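Local coordinates for type IV pilus biogenesis protein PilB (Streptococcus sanguinis, PDB 7B7P) that serves as a two-module minor type IV pilin with a direct role in adhesion, probably through its metal-binding von Willebrand factor A-like module, at residues 18-23 with 122-127; 135-140 with 416-421; 343-348 with 384-389. All coordinates share one frame; numbering follows the deposited sequence.

Contact 1: 18-23 with 122-127; sequences TSMQYV and LGIDTA
Met20 carries the whole helix side of this contact, meeting Ile124 and Ala127 of strand 124-130, on either side of the corner the chain turns at Asp125. Along 18-23 the first residues serve other neighbours: Thr18 OG1 hydrogen-bonds back to carbonyls of its own helix, and Ser19 OG bonds to Leu81 O, so the hydroxyl of this buried serine is satisfied. Met20 follows, with CG anti to the backbone N (chi1 -173°) and the next bond extended as well, which sends the thioether straight out from the helix. A bend at the last torsion (chi3 -82°) then turns the methyl onto the isoleucine. There Met20 CE and Ile124 CD1 meet tip to tip at 3.5 Å, and Met20 CE also lies 3.7 Å from Ile124 CB. The sulfur serves both partners, with Met20 SD 3.7 Å from Ala127 CB and equally far from Ile124 CD1. A long, flexible, unbranched side chain suits this place, since it spans backbones whose nearest CA atoms, Met20 CA and Ile124 CA, stand 8.8 Å apart, while the short methyl of Ala127 lets the sulfur settle close to the strand. Farther along, Val23 turns to Val64, Leu81 and Tyr109. Helix 9-27 thus lies against the antiparallel sheet of 92-101, 104-112 and 124-130, in the manner of a pilin helix on its sheet; Tyr109 and Leu111 of the middle strand also touch Met20.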
loop_
_atom_site.group_PDB
_atom_site.type_symbol
_atom_site.label_atom_id
_atom_site.label_comp_id
_atom_site.label_asym_id
_atom_site.label_seq_id
_atom_site.Cartn_x
_atom_site.Cartn_y
_atom_site.Cartn_z
ATOM N N THR A 18 25.219 -10.243 29.709
ATOM C CA THR A 18 25.507 -8.808 29.682
ATOM C C THR A 18 25.573 -8.302 28.246
ATOM O O THR A 18 25.127 -7.189 27.943
ATOM C CB THR A 18 26.821 -8.492 30.417
ATOM O OG1 THR A 18 27.828 -9.432 30.023
ATOM C CG2 THR A 18 26.646 -8.577 31.925
ATOM N N SER A 19 26.120 -9.111 27.344
ATOM C CA SER A 19 26.067 -8.774 25.927
ATOM C C SER A 19 24.628 -8.589 25.460
ATOM O O SER A 19 24.318 -7.644 24.730
ATOM C CB SER A 19 26.759 -9.863 25.117
ATOM O OG SER A 19 26.805 -9.509 23.754
ATOM N N MET A 20 23.729 -9.471 25.899
ATOM C CA MET A 20 22.341 -9.371 25.480
ATOM C C MET A 20 21.673 -8.162 26.114
ATOM O O MET A 20 20.834 -7.506 25.483
ATOM C CB MET A 20 21.602 -10.662 25.824
ATOM C CG MET A 20 20.195 -10.696 25.274
ATOM S SD MET A 20 19.199 -12.114 25.783
ATOM C CE MET A 20 19.754 -13.374 24.614
ATOM N N GLN A 21 22.049 -7.840 27.353
ATOM C CA GLN A 21 21.578 -6.601 27.958
ATOM C C GLN A 21 22.096 -5.393 27.190
ATOM O O GLN A 21 21.368 -4.410 27.012
ATOM C CB GLN A 21 21.981 -6.544 29.436
ATOM C CG GLN A 21 21.307 -7.645 30.267
ATOM C CD GLN A 21 21.364 -7.429 31.770
ATOM O OE1 GLN A 21 22.344 -6.904 32.305
ATOM N NE2 GLN A 21 20.306 -7.843 32.464
ATOM N N TYR A 22 23.339 -5.455 26.701
ATOM C CA TYR A 22 23.837 -4.398 25.822
ATOM C C TYR A 22 22.933 -4.228 24.612
ATOM O O TYR A 22 22.465 -3.119 24.330
ATOM C CB TYR A 22 25.263 -4.695 25.365
ATOM C CG TYR A 22 26.326 -4.347 26.382
ATOM C CD1 TYR A 22 26.211 -3.223 27.188
ATOM C CD2 TYR A 22 27.442 -5.155 26.535
ATOM C CE1 TYR A 22 27.190 -2.916 28.122
ATOM C CE2 TYR A 22 28.417 -4.856 27.456
ATOM C CZ TYR A 22 28.291 -3.742 28.244
ATOM O OH TYR A 22 29.285 -3.469 29.155
ATOM N N VAL A 23 22.671 -5.328 23.896
ATOM C CA VAL A 23 21.768 -5.291 22.746
ATOM C C VAL A 23 20.412 -4.720 23.141
ATOM O O VAL A 23 19.937 -3.748 22.541
ATOM C CB VAL A 23 21.630 -6.691 22.129
ATOM C CG1 VAL A 23 20.525 -6.697 21.095
ATOM C CG2 VAL A 23 22.954 -7.121 21.520
ATOM N N LEU A 122 25.503 -23.024 25.683
ATOM C CA LEU A 122 25.590 -21.933 26.639
ATOM C C LEU A 122 24.766 -20.759 26.138
ATOM O O LEU A 122 24.552 -20.603 24.936
ATOM C CB LEU A 122 27.039 -21.482 26.856
ATOM C CG LEU A 122 27.918 -22.389 27.710
ATOM C CD1 LEU A 122 29.290 -21.773 27.870
ATOM C CD2 LEU A 122 27.269 -22.636 29.057
ATOM N N GLY A 123 24.309 -19.932 27.071
ATOM C CA GLY A 123 23.601 -18.722 26.706
ATOM C C GLY A 123 22.133 -18.708 27.076
ATOM O O GLY A 123 21.715 -19.326 28.057
ATOM N N ILE A 124 21.342 -17.991 26.286
ATOM C CA ILE A 124 19.922 -17.811 26.530
ATOM C C ILE A 124 19.176 -18.299 25.301
ATOM O O ILE A 124 19.298 -17.710 24.216
ATOM C CB ILE A 124 19.579 -16.350 26.837
ATOM C CG1 ILE A 124 20.540 -15.809 27.898
ATOM C CG2 ILE A 124 18.121 -16.232 27.296
ATOM C CD1 ILE A 124 21.390 -14.665 27.435
ATOM N N ASP A 125 18.401 -19.374 25.475
ATOM C CA ASP A 125 17.607 -19.920 24.378
ATOM C C ASP A 125 16.607 -18.896 23.867
ATOM O O ASP A 125 16.406 -18.756 22.653
ATOM C CB ASP A 125 16.881 -21.195 24.831
ATOM C CG ASP A 125 17.635 -22.464 24.450
ATOM O OD1 ASP A 125 18.287 -22.462 23.376
ATOM O OD2 ASP A 125 17.580 -23.456 25.219
ATOM N N THR A 126 15.974 -18.170 24.775
ATOM C CA THR A 126 15.045 -17.128 24.364
ATOM C C THR A 126 14.773 -16.200 25.536
ATOM O O THR A 126 14.461 -16.662 26.637
ATOM C CB THR A 126 13.751 -17.747 23.823
ATOM O OG1 THR A 126 13.988 -18.219 22.487
ATOM C CG2 THR A 126 12.608 -16.735 23.822
ATOM N N ALA A 127 14.923 -14.899 25.317
ATOM C CA ALA A 127 14.609 -13.893 26.320
ATOM C C ALA A 127 13.690 -12.853 25.698
ATOM O O ALA A 127 14.017 -12.278 24.659
ATOM C CB ALA A 127 15.883 -13.233 26.863
#

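Contact 2: 135-140 with 416-421; sequences QVFSKV and IQQDLW
The interface between the pilin module and the von Willebrand factor A-like module is bridged here, where edge strand 136-139 faces the C-terminal helix 402-424. Gln135, just before the strand, and Phe137 within it both point at the helix, while Val136 between them points away; they receive Trp421 and Gln418, which stand nearly one helical turn apart. Phe137 CZ packs 3.5 Å from Trp421 CB and 3.7 Å from Trp421 CG. The phenyl ring and the five-membered ring of the indole are inclined by only 23°, yet their centroids lie 5.5 Å apart, so the rings are slid past each other with little overlap. Gln418 comes to the phenyl edge, its NE2 3.7 Å from Phe137 CE1, with the amide plane turned 74° from the ring. On the indole, the flat end of Gln135 lies over one face near the rim of the six-membered ring, its CD 3.5 Å from Trp421 CZ2; amide and ring planes differ by 30°. The broad apolar surfaces of phenylalanine and tryptophan suit a junction where strand and helix backbones come no nearer than 8.2 Å, Gln135 CA to Trp421 CA, and the glutamines add flat polar groups at its margin. Phe137 also stacks on Phe34 of strand 32-36, whose Ser32 touches Trp421, while Ile416 and Leu420 of the same helix pack on helix 191-209 and strand 276-283.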
loop_
_atom_site.group_PDB
_atom_site.type_symbol
_atom_site.label_atom_id
_atom_site.label_comp_id
_atom_site.label_asym_id
_atom_site.label_seq_id
_atom_site.Cartn_x
_atom_site.Cartn_y
_atom_site.Cartn_z
ATOM N N GLN A 135 7.182 0.922 15.213
ATOM C CA GLN A 135 7.679 0.741 13.855
ATOM C C GLN A 135 8.803 -0.285 13.880
ATOM O O GLN A 135 9.986 0.043 13.799
ATOM C CB GLN A 135 8.133 2.067 13.267
ATOM C CG GLN A 135 7.025 3.061 13.155
ATOM C CD GLN A 135 7.480 4.464 13.455
ATOM O OE1 GLN A 135 8.676 4.776 13.406
ATOM N NE2 GLN A 135 6.524 5.330 13.770
ATOM N N VAL A 136 8.393 -1.547 13.997
ATOM C CA VAL A 136 9.271 -2.706 13.946
ATOM C C VAL A 136 8.854 -3.534 12.740
ATOM O O VAL A 136 7.673 -3.856 12.585
ATOM C CB VAL A 136 9.197 -3.526 15.249
ATOM C CG1 VAL A 136 7.792 -4.087 15.448
ATOM C CG2 VAL A 136 10.232 -4.638 15.253
ATOM N N PHE A 137 9.815 -3.850 11.877
ATOM C CA PHE A 137 9.546 -4.472 10.592
ATOM C C PHE A 137 10.489 -5.640 10.411
ATOM O O PHE A 137 11.577 -5.675 10.991
ATOM C CB PHE A 137 9.730 -3.487 9.434
ATOM C CG PHE A 137 9.084 -2.161 9.674
ATOM C CD1 PHE A 137 7.745 -1.968 9.394
ATOM C CD2 PHE A 137 9.808 -1.108 10.203
ATOM C CE1 PHE A 137 7.139 -0.738 9.622
ATOM C CE2 PHE A 137 9.209 0.122 10.434
ATOM C CZ PHE A 137 7.877 0.303 10.146
ATOM N N SER A 138 10.059 -6.597 9.604
ATOM C CA SER A 138 10.868 -7.763 9.311
ATOM C C SER A 138 11.201 -7.788 7.829
ATOM O O SER A 138 10.318 -7.604 6.980
ATOM C CB SER A 138 10.159 -9.047 9.709
ATOM O OG SER A 138 10.828 -10.146 9.132
ATOM N N LYS A 139 12.480 -8.001 7.531
ATOM C CA LYS A 139 12.968 -8.221 6.179
ATOM C C LYS A 139 13.566 -9.613 6.055
ATOM O O LYS A 139 14.542 -9.819 5.339
ATOM C CB LYS A 139 13.988 -7.153 5.793
ATOM C CG LYS A 139 13.348 -5.816 5.528
ATOM C CD LYS A 139 14.277 -4.858 4.801
ATOM C CE LYS A 139 13.472 -3.812 4.047
ATOM N NZ LYS A 139 14.312 -2.702 3.545
ATOM N N VAL A 140 12.999 -10.571 6.783
ATOM C CA VAL A 140 13.462 -11.952 6.764
ATOM C C VAL A 140 12.592 -12.698 5.759
ATOM O O VAL A 140 11.433 -13.023 6.031
ATOM C CB VAL A 140 13.415 -12.590 8.154
ATOM C CG1 VAL A 140 14.151 -13.930 8.148
ATOM C CG2 VAL A 140 14.031 -11.653 9.179
ATOM N N ILE A 416 0.014 2.453 3.192
ATOM C CA ILE A 416 0.927 3.321 2.458
ATOM C C ILE A 416 2.056 3.767 3.372
ATOM O O ILE A 416 3.238 3.713 3.006
ATOM C CB ILE A 416 0.178 4.525 1.864
ATOM C CG1 ILE A 416 -0.749 4.086 0.720
ATOM C CG2 ILE A 416 1.173 5.609 1.391
ATOM C CD1 ILE A 416 -1.849 5.108 0.446
ATOM N N GLN A 417 1.698 4.199 4.585
ATOM C CA GLN A 417 2.686 4.503 5.613
ATOM C C GLN A 417 3.708 3.380 5.753
ATOM O O GLN A 417 4.907 3.640 5.895
ATOM C CB GLN A 417 1.977 4.766 6.941
ATOM C CG GLN A 417 2.924 5.020 8.105
ATOM C CD GLN A 417 3.585 6.387 8.018
ATOM O OE1 GLN A 417 3.046 7.389 8.505
ATOM N NE2 GLN A 417 4.753 6.437 7.376
ATOM N N GLN A 418 3.262 2.126 5.665
ATOM C CA GLN A 418 4.174 1.004 5.846
ATOM C C GLN A 418 5.016 0.702 4.609
ATOM O O GLN A 418 6.162 0.255 4.745
ATOM C CB GLN A 418 3.391 -0.232 6.271
ATOM C CG GLN A 418 3.203 -0.297 7.788
ATOM C CD GLN A 418 3.591 -1.653 8.369
ATOM O OE1 GLN A 418 3.940 -2.591 7.632
ATOM N NE2 GLN A 418 3.572 -1.752 9.699
ATOM N N ASP A 419 4.477 0.895 3.400
ATOM C CA ASP A 419 5.336 0.872 2.219
ATOM C C ASP A 419 6.421 1.933 2.323
ATOM O O ASP A 419 7.588 1.671 2.012
ATOM C CB ASP A 419 4.518 1.093 0.947
ATOM C CG ASP A 419 3.499 -0.005 0.697
ATOM O OD1 ASP A 419 3.717 -1.163 1.136
ATOM O OD2 ASP A 419 2.476 0.310 0.044
ATOM N N LEU A 420 6.044 3.137 2.761
ATOM C CA LEU A 420 7.000 4.225 2.930
ATOM C C LEU A 420 8.120 3.838 3.891
ATOM O O LEU A 420 9.306 3.968 3.568
ATOM C CB LEU A 420 6.269 5.472 3.427
ATOM C CG LEU A 420 7.137 6.728 3.492
ATOM C CD1 LEU A 420 7.639 7.107 2.101
ATOM C CD2 LEU A 420 6.365 7.860 4.106
ATOM N N TRP A 421 7.754 3.365 5.087
ATOM C CA TRP A 421 8.749 2.881 6.039
ATOM C C TRP A 421 9.615 1.790 5.427
ATOM O O TRP A 421 10.843 1.809 5.560
ATOM C CB TRP A 421 8.053 2.374 7.306
ATOM C CG TRP A 421 7.847 3.473 8.264
ATOM C CD1 TRP A 421 6.665 4.098 8.582
ATOM C CD2 TRP A 421 8.866 4.136 9.006
ATOM N NE1 TRP A 421 6.893 5.108 9.491
ATOM C CE2 TRP A 421 8.239 5.150 9.767
ATOM C CE3 TRP A 421 10.257 3.967 9.111
ATOM C CZ2 TRP A 421 8.957 5.987 10.620
ATOM C CZ3 TRP A 421 10.968 4.804 9.956
ATOM C CH2 TRP A 421 10.318 5.800 10.700
#

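Contact 3: 343-348 with 384-389; sequences TRENSI and TDRIGE
A salt bridge between two helices of the von Willebrand factor A-like module, with an aliphatic side chain beneath it, joins helix 341-358 to helix 380-388. Arg386 grips Glu345 end-on with two nitrogens, each bonded to a different carboxylate oxygen. Arg386 NH1 lies 3.1 Å from Glu345 OE2, and Arg386 NH2 is 3.2 Å from Glu345 OE1; both bonds are nearly straight. The two flat groups are almost coplanar, their planes 19° apart. Glu345 OE1 uses its syn lone pair, whereas OE2 is met on the syn side but somewhat out of the carboxylate plane. Glutamate and arginine suit the place because their charges are opposite and their flat ends offer two matching acceptors and donors, on chains that bend to bring those ends together: Glu345 leaves its helix with CG opposite the backbone N (chi1 169°) and bends at the following bond, and Arg386 bends twice, at chi2 and chi3.

Three residues on from Glu345, nearly one helical turn, Ile348 places CG2 over one face of the guanidinium, 3.7 Å from Arg386 CZ. The arginine's aliphatic part is used too, with Arg386 CG 3.6 Å from Ile348 O. A branched residue fits here, as its methyl can cover the arginine while the rest stays buried. On the inner side, Thr384 touches strands 364-370 and 393-399, and Ile387 touches 364-370.

Chemically, two bonds side by side in the guanidinium plane fix the rotation of that group about its long axis, and the methyl over one face probably hinders tilting to that side. The paired charges would probably offset one another at this partly exposed site.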
loop_
_atom_site.group_PDB
_atom_site.type_symbol
_atom_site.label_atom_id
_atom_site.label_comp_id
_atom_site.label_asym_id
_atom_site.label_seq_id
_atom_site.Cartn_x
_atom_site.Cartn_y
_atom_site.Cartn_z
ATOM N N THR A 343 -21.220 -7.276 -22.526
ATOM C CA THR A 343 -20.861 -5.908 -22.174
ATOM C C THR A 343 -20.127 -5.858 -20.840
ATOM O O THR A 343 -19.202 -5.056 -20.660
ATOM C CB THR A 343 -22.113 -5.039 -22.130
ATOM O OG1 THR A 343 -22.880 -5.273 -23.314
ATOM C CG2 THR A 343 -21.750 -3.548 -22.001
ATOM N N ARG A 344 -20.537 -6.698 -19.884
ATOM C CA ARG A 344 -19.876 -6.688 -18.590
ATOM C C ARG A 344 -18.438 -7.148 -18.753
ATOM O O ARG A 344 -17.501 -6.469 -18.315
ATOM C CB ARG A 344 -20.649 -7.566 -17.593
ATOM C CG ARG A 344 -20.006 -7.656 -16.200
ATOM C CD ARG A 344 -20.749 -8.603 -15.246
ATOM N NE ARG A 344 -20.720 -9.998 -15.678
ATOM C CZ ARG A 344 -21.741 -10.614 -16.266
ATOM N NH1 ARG A 344 -22.875 -9.955 -16.504
ATOM N NH2 ARG A 344 -21.633 -11.878 -16.627
ATOM N N GLU A 345 -18.255 -8.275 -19.438
ATOM C CA GLU A 345 -16.928 -8.769 -19.771
ATOM C C GLU A 345 -16.084 -7.707 -20.488
ATOM O O GLU A 345 -14.915 -7.511 -20.142
ATOM C CB GLU A 345 -17.061 -10.048 -20.614
ATOM C CG GLU A 345 -15.752 -10.514 -21.247
ATOM C CD GLU A 345 -14.618 -10.722 -20.221
ATOM O OE1 GLU A 345 -14.909 -11.086 -19.052
ATOM O OE2 GLU A 345 -13.435 -10.524 -20.589
ATOM N N ASN A 346 -16.658 -6.994 -21.467
ATOM C CA ASN A 346 -15.871 -5.986 -22.191
ATOM C C ASN A 346 -15.501 -4.804 -21.296
ATOM O O ASN A 346 -14.435 -4.192 -21.463
ATOM C CB ASN A 346 -16.634 -5.471 -23.429
ATOM C CG ASN A 346 -16.714 -6.508 -24.556
ATOM O OD1 ASN A 346 -15.887 -7.404 -24.642
ATOM N ND2 ASN A 346 -17.706 -6.378 -25.417
ATOM N N SER A 347 -16.382 -4.449 -20.363
ATOM C CA SER A 347 -16.098 -3.354 -19.442
ATOM C C SER A 347 -14.972 -3.712 -18.479
ATOM O O SER A 347 -14.141 -2.861 -18.134
ATOM C CB SER A 347 -17.374 -2.987 -18.688
ATOM O OG SER A 347 -17.135 -1.868 -17.862
ATOM N N ILE A 348 -14.948 -4.957 -18.015
ATOM C CA ILE A 348 -13.897 -5.389 -17.111
ATOM C C ILE A 348 -12.579 -5.527 -17.864
ATOM O O ILE A 348 -11.515 -5.177 -17.348
ATOM C CB ILE A 348 -14.319 -6.702 -16.421
ATOM C CG1 ILE A 348 -15.436 -6.419 -15.406
ATOM C CG2 ILE A 348 -13.139 -7.382 -15.732
ATOM C CD1 ILE A 348 -16.062 -7.663 -14.796
ATOM N N THR A 384 -10.769 -6.079 -9.874
ATOM C CA THR A 384 -9.447 -5.965 -9.269
ATOM C C THR A 384 -8.472 -6.972 -9.875
ATOM O O THR A 384 -7.345 -6.618 -10.253
ATOM C CB THR A 384 -9.574 -6.172 -7.755
ATOM O OG1 THR A 384 -10.533 -5.240 -7.227
ATOM C CG2 THR A 384 -8.234 -6.004 -7.053
ATOM N N ASP A 385 -8.903 -8.231 -9.987
ATOM C CA ASP A 385 -8.041 -9.274 -10.531
ATOM C C ASP A 385 -7.633 -8.961 -11.966
ATOM O O ASP A 385 -6.481 -9.188 -12.349
ATOM C CB ASP A 385 -8.751 -10.626 -10.472
ATOM C CG ASP A 385 -8.983 -11.119 -9.051
ATOM O OD1 ASP A 385 -8.410 -10.542 -8.088
ATOM O OD2 ASP A 385 -9.730 -12.120 -8.901
ATOM N N ARG A 386 -8.569 -8.456 -12.782
ATOM C CA ARG A 386 -8.213 -8.059 -14.141
ATOM C C ARG A 386 -7.222 -6.897 -14.133
ATOM O O ARG A 386 -6.237 -6.909 -14.879
ATOM C CB ARG A 386 -9.460 -7.695 -14.950
ATOM C CG ARG A 386 -9.273 -7.877 -16.438
ATOM C CD ARG A 386 -9.145 -9.351 -16.784
ATOM N NE ARG A 386 -10.409 -10.013 -16.479
ATOM C CZ ARG A 386 -11.358 -10.220 -17.383
ATOM N NH1 ARG A 386 -11.153 -9.847 -18.650
ATOM N NH2 ARG A 386 -12.498 -10.798 -17.023
ATOM N N ILE A 387 -7.456 -5.889 -13.288
ATOM C CA ILE A 387 -6.486 -4.801 -13.154
ATOM C C ILE A 387 -5.111 -5.358 -12.767
ATOM O O ILE A 387 -4.075 -4.823 -13.183
ATOM C CB ILE A 387 -7.002 -3.751 -12.136
ATOM C CG1 ILE A 387 -8.263 -3.028 -12.657
ATOM C CG2 ILE A 387 -5.906 -2.723 -11.766
ATOM C CD1 ILE A 387 -8.842 -2.015 -11.630
ATOM N N GLY A 388 -5.083 -6.463 -12.012
ATOM C CA GLY A 388 -3.851 -7.132 -11.608
ATOM C C GLY A 388 -3.033 -7.716 -12.753
ATOM O O GLY A 388 -1.829 -7.915 -12.593
ATOM N N GLU A 389 -3.650 -7.973 -13.910
ATOM C CA GLU A 389 -2.877 -8.345 -15.094
ATOM C C GLU A 389 -1.835 -7.301 -15.474
ATOM O O GLU A 389 -0.877 -7.637 -16.181
ATOM C CB GLU A 389 -3.793 -8.557 -16.294
ATOM C CG GLU A 389 -4.725 -9.747 -16.147
ATOM C CD GLU A 389 -5.539 -9.948 -17.399
ATOM O OE1 GLU A 389 -5.637 -8.972 -18.194
ATOM O OE2 GLU A 389 -6.068 -11.068 -17.593
#

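Overall arrangement
From the N terminus, helix 9-27 runs first, and contact 1 closes a loop when the chain returns at 122-127, fastening that helix to the three-stranded sheet of the pilin module. Strand 136-139 follows soon after and opens contact 2, so these two stand in series, their centres about 26 Å apart. The loop begun at 135-140 closes only at 416-421, after the chain has built nearly all of the von Willebrand factor A-like module, whose last helix makes the contact; contact 2 therefore ties the two modules together. Contact 3 opens and closes within that span, joining two helices of the second module. Contacts 1 and 3 lie on opposite sides of the chain's centre, with centres about 54 Å apart.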